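Local coordinates for type III effector NopAA (Sinorhizobium fredii USDA 257, PDB 6SDU), which hydrolyses xyloglucan as a secreted type III effector of the glycoside hydrolase 12 family, and binds beta-glucose units in its sugar-binding cleft, at residues G33-N38 / H75-I80; V212-E217 / N230-T235. All blocks are in the same frame, centred on the assembly; numbering follows the deposited sequence.

Contact 1. Residues G33-N38 / H75-I80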
loop_
_atom_site.group_PDB
_atom_site.type_symbol
_atom_site.label_atom_id
_atom_site.label_comp_id
_atom_site.label_asym_id
_atom_site.label_seq_id
_atom_site.Cartn_x
_atom_site.Cartn_y
_atom_site.Cartn_z
ATOM N N GLY A 33 10.981 0.739 15.972
ATOM C CA GLY A 33 11.056 0.087 14.676
ATOM C C GLY A 33 9.957 0.438 13.694
ATOM O O GLY A 33 10.025 0.006 12.534
ATOM N N TYR A 34 8.910 1.131 14.127
ATOM C CA TYR A 34 7.871 1.572 13.214
ATOM C C TYR A 34 8.096 3.050 12.945
ATOM O O TYR A 34 8.506 3.797 13.840
ATOM C CB TYR A 34 6.472 1.340 13.799
ATOM C CG TYR A 34 6.045 -0.113 13.923
ATOM C CD1 TYR A 34 6.475 -0.906 14.993
ATOM C CD2 TYR A 34 5.184 -0.690 12.989
ATOM C CE1 TYR A 34 6.070 -2.236 15.115
ATOM C CE2 TYR A 34 4.775 -2.017 13.106
ATOM C CZ TYR A 34 5.223 -2.787 14.168
ATOM O OH TYR A 34 4.824 -4.104 14.275
ATOM N N SER A 35 7.848 3.474 11.714
ATOM C CA SER A 35 7.865 4.894 11.403
ATOM C C SER A 35 6.589 5.261 10.661
ATOM O O SER A 35 5.955 4.418 10.014
ATOM C CB SER A 35 9.119 5.300 10.607
ATOM O OG SER A 35 9.151 4.693 9.335
ATOM N N TRP A 36 6.181 6.517 10.824
ATOM C CA TRP A 36 4.982 7.056 10.189
ATOM C C TRP A 36 5.371 8.271 9.361
ATOM O O TRP A 36 6.138 9.117 9.834
ATOM C CB TRP A 36 3.929 7.425 11.233
ATOM C CG TRP A 36 3.363 6.231 11.994
ATOM C CD1 TRP A 36 2.190 5.557 11.729
ATOM C CD2 TRP A 36 3.935 5.593 13.146
ATOM N NE1 TRP A 36 2.016 4.534 12.639
ATOM C CE2 TRP A 36 3.062 4.539 13.523
ATOM C CE3 TRP A 36 5.097 5.811 13.901
ATOM C CZ2 TRP A 36 3.327 3.695 14.611
ATOM C CZ3 TRP A 36 5.353 4.986 14.987
ATOM C CH2 TRP A 36 4.472 3.932 15.328
ATOM N N ASN A 37 4.846 8.359 8.132
ATOM C CA ASN A 37 5.219 9.407 7.183
ATOM C C ASN A 37 3.984 10.055 6.566
ATOM O O ASN A 37 3.172 9.373 5.935
ATOM C CB ASN A 37 6.115 8.821 6.094
ATOM C CG ASN A 37 7.352 8.169 6.671
ATOM O OD1 ASN A 37 8.373 8.838 6.856
ATOM N ND2 ASN A 37 7.265 6.867 6.991
ATOM N N ASN A 38 3.858 11.376 6.748
ATOM C CA ASN A 38 2.773 12.198 6.183
ATOM C C ASN A 38 3.109 12.648 4.759
ATOM O O ASN A 38 3.229 13.839 4.473
ATOM C CB ASN A 38 2.510 13.403 7.077
ATOM C CG ASN A 38 1.139 13.993 6.857
ATOM O OD1 ASN A 38 0.210 13.277 6.510
ATOM N ND2 ASN A 38 1.009 15.304 7.033
ATOM N N HIS A 75 1.549 6.822 5.496
ATOM C CA HIS A 75 1.781 5.402 5.711
ATOM C C HIS A 75 2.629 5.174 6.942
ATOM O O HIS A 75 3.323 6.066 7.426
ATOM C CB HIS A 75 2.443 4.753 4.505
ATOM C CG HIS A 75 3.854 5.200 4.287
ATOM N ND1 HIS A 75 4.166 6.354 3.603
ATOM C CD2 HIS A 75 5.034 4.637 4.638
ATOM C CE1 HIS A 75 5.480 6.486 3.543
ATOM N NE2 HIS A 75 6.028 5.467 4.177
ATOM N N VAL A 76 2.552 3.942 7.422
ATOM C CA VAL A 76 3.402 3.391 8.460
ATOM C C VAL A 76 4.395 2.473 7.751
ATOM O O VAL A 76 4.074 1.902 6.705
ATOM C CB VAL A 76 2.539 2.646 9.499
ATOM C CG1 VAL A 76 1.733 1.529 8.813
ATOM C CG2 VAL A 76 3.375 2.078 10.668
ATOM N N ALA A 77 5.628 2.402 8.247
ATOM C CA ALA A 77 6.666 1.593 7.614
ATOM C C ALA A 77 7.442 0.791 8.651
ATOM O O ALA A 77 7.676 1.257 9.770
ATOM C CB ALA A 77 7.650 2.468 6.790
ATOM N N PHE A 78 7.890 -0.403 8.242
ATOM C CA PHE A 78 8.656 -1.318 9.085
ATOM C C PHE A 78 9.812 -1.919 8.286
ATOM O O PHE A 78 9.594 -2.568 7.255
ATOM C CB PHE A 78 7.736 -2.430 9.623
ATOM C CG PHE A 78 8.369 -3.316 10.695
ATOM C CD1 PHE A 78 9.038 -4.489 10.355
ATOM C CD2 PHE A 78 8.255 -2.992 12.047
ATOM C CE1 PHE A 78 9.597 -5.313 11.341
ATOM C CE2 PHE A 78 8.808 -3.806 13.033
ATOM C CZ PHE A 78 9.483 -4.971 12.677
ATOM N N ASN A 79 11.031 -1.764 8.791
ATOM C CA ASN A 79 12.220 -2.240 8.091
ATOM C C ASN A 79 12.497 -3.722 8.353
ATOM O O ASN A 79 12.371 -4.201 9.486
ATOM C CB ASN A 79 13.432 -1.415 8.510
ATOM C CG ASN A 79 14.262 -0.994 7.336
ATOM O OD1 ASN A 79 14.949 -1.817 6.724
ATOM N ND2 ASN A 79 14.210 0.298 7.001
ATOM N N ILE A 80 12.849 -4.450 7.283
ATOM C CA ILE A 80 13.227 -5.869 7.361
ATOM C C ILE A 80 14.738 -6.052 7.186
ATOM O O ILE A 80 15.432 -6.474 8.111
ATOM C CB ILE A 80 12.443 -6.713 6.327
ATOM C CG1 ILE A 80 10.940 -6.423 6.403
ATOM C CG2 ILE A 80 12.723 -8.222 6.518
ATOM C CD1 ILE A 80 10.307 -6.791 7.708
#
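The ring of Tyr34 carries the edge of Phe78 over one face, CD2 of Phe78 standing above the ring centre and 3.7 Å from Tyr34 CZ. The two residues belong to an antiparallel strand pair in the GH12 beta-sandwich (beta-jelly roll). Near the plane of the same tyrosine ring, at its edge, lies Val76 CG2. The two aromatic planes meet at 56° in an edge-to-face pair. Phe78 reaches across because its CG stands anti to the backbone N (chi1 -171°), and its CD2 also lies 3.5 Å from Gly33 O. Val76 CG2 serves a second ring: it sits over one face of the Trp36 indole, offset toward the rim, in a CH-pi contact 3.8 Å from the centroid of the five-membered ring. Trp36 and Val76 run side by side and point the same way.

Tyr34, Trp36, Val76 and Phe78 look toward the second sheet, where the hydroxyl of Tyr34 is hydrogen-bonded to Val234 N and Trp36 meets Trp58 edge-to-face. The other face bears Ser35, Ala77, Asn37 and His75. There the imidazole and the Asn37 amide cross with planes 23° apart, CE1 of His75 lying 3.5 Å from Asn37 CB, while His75 ND1 is hydrogen-bonded to Tyr73 O.

Two hydrogen-bonded pairs, Ser35 with Ala77 and Asn37 with His75, join the strands through four N-H...O bonds. Trp36 and Val76 form the non-hydrogen-bonded pair between them, their CA atoms 4.3 Å apart, and CA-H...O contacts supplement the ladder. Ser35 O takes a 2.7 Å hydrogen bond from Ala77 N and, beside it, a CA-H...O contact from Val76 CA at 3.2 Å.

Contact 2. Residues V212-E217 / N230-T235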
loop_
_atom_site.group_PDB
_atom_site.type_symbol
_atom_site.label_atom_id
_atom_site.label_comp_id
_atom_site.label_asym_id
_atom_site.label_seq_id
_atom_site.Cartn_x
_atom_site.Cartn_y
_atom_site.Cartn_z
ATOM N N VAL A 212 8.513 -2.885 4.605
ATOM C CA VAL A 212 7.100 -3.230 4.504
ATOM C C VAL A 212 6.314 -1.991 4.918
ATOM O O VAL A 212 6.447 -1.523 6.054
ATOM C CB VAL A 212 6.717 -4.437 5.379
ATOM C CG1 VAL A 212 5.189 -4.567 5.446
ATOM C CG2 VAL A 212 7.294 -5.705 4.820
ATOM N N GLN A 213 5.526 -1.432 4.002
ATOM C CA GLN A 213 4.741 -0.227 4.280
ATOM C C GLN A 213 3.238 -0.492 4.177
ATOM O O GLN A 213 2.802 -1.416 3.480
ATOM C CB GLN A 213 5.125 0.909 3.326
ATOM C CG GLN A 213 6.583 1.258 3.375
ATOM C CD GLN A 213 7.019 2.266 2.318
ATOM O OE1 GLN A 213 6.296 2.566 1.358
ATOM N NE2 GLN A 213 8.225 2.774 2.482
ATOM N N TYR A 214 2.444 0.320 4.885
ATOM C CA TYR A 214 0.991 0.245 4.785
ATOM C C TYR A 214 0.365 1.629 4.955
ATOM O O TYR A 214 0.705 2.355 5.892
ATOM C CB TYR A 214 0.403 -0.724 5.822
ATOM C CG TYR A 214 -1.015 -1.148 5.502
ATOM C CD1 TYR A 214 -1.294 -1.940 4.389
ATOM C CD2 TYR A 214 -2.086 -0.754 6.312
ATOM C CE1 TYR A 214 -2.611 -2.346 4.099
ATOM C CE2 TYR A 214 -3.403 -1.148 6.033
ATOM C CZ TYR A 214 -3.660 -1.934 4.922
ATOM O OH TYR A 214 -4.969 -2.317 4.640
ATOM N N GLY A 215 -0.577 1.961 4.078
ATOM C CA GLY A 215 -1.226 3.261 4.144
ATOM C C GLY A 215 -2.282 3.383 3.072
ATOM O O GLY A 215 -2.854 2.376 2.651
ATOM N N VAL A 216 -2.584 4.625 2.668
ATOM C CA VAL A 216 -3.580 4.878 1.630
ATOM C C VAL A 216 -3.023 5.852 0.587
ATOM O O VAL A 216 -2.528 6.938 0.927
ATOM C CB VAL A 216 -4.919 5.371 2.244
ATOM C CG1 VAL A 216 -4.741 6.607 3.080
ATOM C CG2 VAL A 216 -5.998 5.570 1.182
ATOM N N GLU A 217 -3.102 5.463 -0.693
ATOM C CA GLU A 217 -2.765 6.361 -1.797
ATOM C C GLU A 217 -4.034 7.124 -2.148
ATOM O O GLU A 217 -4.977 6.528 -2.682
ATOM C CB GLU A 217 -2.286 5.575 -3.014
ATOM C CG GLU A 217 -0.982 4.785 -2.827
ATOM C CD GLU A 217 -0.546 4.065 -4.095
ATOM O OE1 GLU A 217 -1.362 3.284 -4.674
ATOM O OE2 GLU A 217 0.612 4.284 -4.514
ATOM N N ASN A 230 -6.791 0.729 13.023
ATOM C CA ASN A 230 -6.941 0.410 14.438
ATOM C C ASN A 230 -5.892 -0.579 14.881
ATOM O O ASN A 230 -5.462 -0.553 16.041
ATOM C CB ASN A 230 -8.313 -0.198 14.723
ATOM C CG ASN A 230 -9.432 0.719 14.365
ATOM O OD1 ASN A 230 -9.386 1.915 14.668
ATOM N ND2 ASN A 230 -10.472 0.170 13.740
ATOM N N ASN A 231 -5.453 -1.434 13.970
ATOM C CA ASN A 231 -4.304 -2.250 14.273
ATOM C C ASN A 231 -3.474 -2.414 13.014
ATOM O O ASN A 231 -4.022 -2.501 11.911
ATOM C CB ASN A 231 -4.711 -3.608 14.834
ATOM C CG ASN A 231 -3.516 -4.449 15.155
ATOM O OD1 ASN A 231 -2.702 -4.068 15.991
ATOM N ND2 ASN A 231 -3.366 -5.572 14.463
ATOM N N TRP A 232 -2.152 -2.398 13.195
ATOM C CA TRP A 232 -1.199 -2.765 12.152
ATOM C C TRP A 232 0.052 -3.283 12.837
ATOM O O TRP A 232 0.648 -2.569 13.647
ATOM C CB TRP A 232 -0.852 -1.591 11.223
ATOM C CG TRP A 232 -0.163 -2.089 9.969
ATOM C CD1 TRP A 232 -0.764 -2.712 8.911
ATOM C CD2 TRP A 232 1.253 -2.063 9.662
ATOM N NE1 TRP A 232 0.173 -3.065 7.970
ATOM C CE2 TRP A 232 1.415 -2.679 8.402
ATOM C CE3 TRP A 232 2.382 -1.569 10.317
ATOM C CZ2 TRP A 232 2.655 -2.794 7.776
ATOM C CZ3 TRP A 232 3.617 -1.694 9.697
ATOM C CH2 TRP A 232 3.742 -2.285 8.436
ATOM N N SER A 233 0.462 -4.504 12.504
ATOM C CA SER A 233 1.649 -5.117 13.089
ATOM C C SER A 233 2.366 -5.926 12.015
ATOM O O SER A 233 1.743 -6.381 11.055
ATOM C CB SER A 233 1.290 -6.025 14.278
ATOM O OG SER A 233 0.346 -7.012 13.894
ATOM N N VAL A 234 3.677 -6.103 12.182
ATOM C CA VAL A 234 4.483 -6.939 11.297
ATOM C C VAL A 234 5.206 -7.963 12.156
ATOM O O VAL A 234 5.715 -7.627 13.235
ATOM C CB VAL A 234 5.492 -6.126 10.464
ATOM C CG1 VAL A 234 6.462 -7.060 9.676
ATOM C CG2 VAL A 234 4.759 -5.195 9.512
ATOM N N THR A 235 5.191 -9.218 11.709
ATOM C CA THR A 235 5.911 -10.310 12.355
ATOM C C THR A 235 7.026 -10.749 11.415
ATOM O O THR A 235 6.755 -11.302 10.344
ATOM C CB THR A 235 4.973 -11.471 12.685
ATOM O OG1 THR A 235 3.952 -11.025 13.594
ATOM C CG2 THR A 235 5.752 -12.634 13.293
#
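Tyr214 meets Trp232 across the interior of the beta-sandwich, between strands of facing sheets that run nearly antiparallel (169°) with axes 9.3 Å apart. Its CB stands over one face of the indole, offset toward the rim, and comes within 3.2 Å of Trp232 NE1 and 3.4 Å of CE2. A chi1 of -163° sets CG anti to the backbone N, and CG stays close to NE1 as CB does, while CD2 moves on to Trp232 CD1 at 3.5 Å. CD1 stays farther off, 4.0 Å from NE1. Beyond these atoms the ring slides past the indole. The two planes are only 7° from parallel, but the tyrosine and five-membered rings, centroids 4.8 Å apart, barely overlap. At the tip, the buried hydroxyl is satisfied away from the tryptophan, by hydrogen bonds with Gln96 OE1 and Thr123 OG1.

The benzo end of the indole fits against Val212. CG1 of that valine touches Trp232 CZ2 at 3.9 Å, while the carbonyl O of Val212 approaches CH2 near the plane of the ring, at its edge. CG1 also reaches Val234 CG2, 4.1 Å away, which extends the apolar seam one step further along strand 225-236. Side chains carry most of the contact, with backbone atoms of Val212 and Gln213 adding to it.

Glu217 stands on the opposite face of strand 208-218, the cleft side, and hydrogen-bonds O2 of the bound beta-D-glucopyranose through OE2; the strand thus has the core on one face and the sugar on the other. Tyr108 meets the rings of both Tyr214 and Trp232. Strand 208-218 is flanked in its sheet by strands 72-83 and 103-112, while strand 225-236 runs between strands 57-62 and 90-97 in the opposing sheet.

How the contacts relate
Contact 1 lies within one sheet, and contact 2 spans the gap between the two sheets of the sandwich; their centres are about 8 Å apart. Contact 1 closes before contact 2 opens along the chain, but strands 72-83 and 208-218 are neighbours in the larger sheet. There Val76 N and Phe78 N approach Tyr214 O and Val212 O as probable hydrogen bonds, each 2.9 Å long. Val76 CG1 also packs on Trp232 CE3, so the inward side chains of contact 1 join the core of contact 2. The same strand 208-218 carries Glu217 on its outer, sugar-facing side.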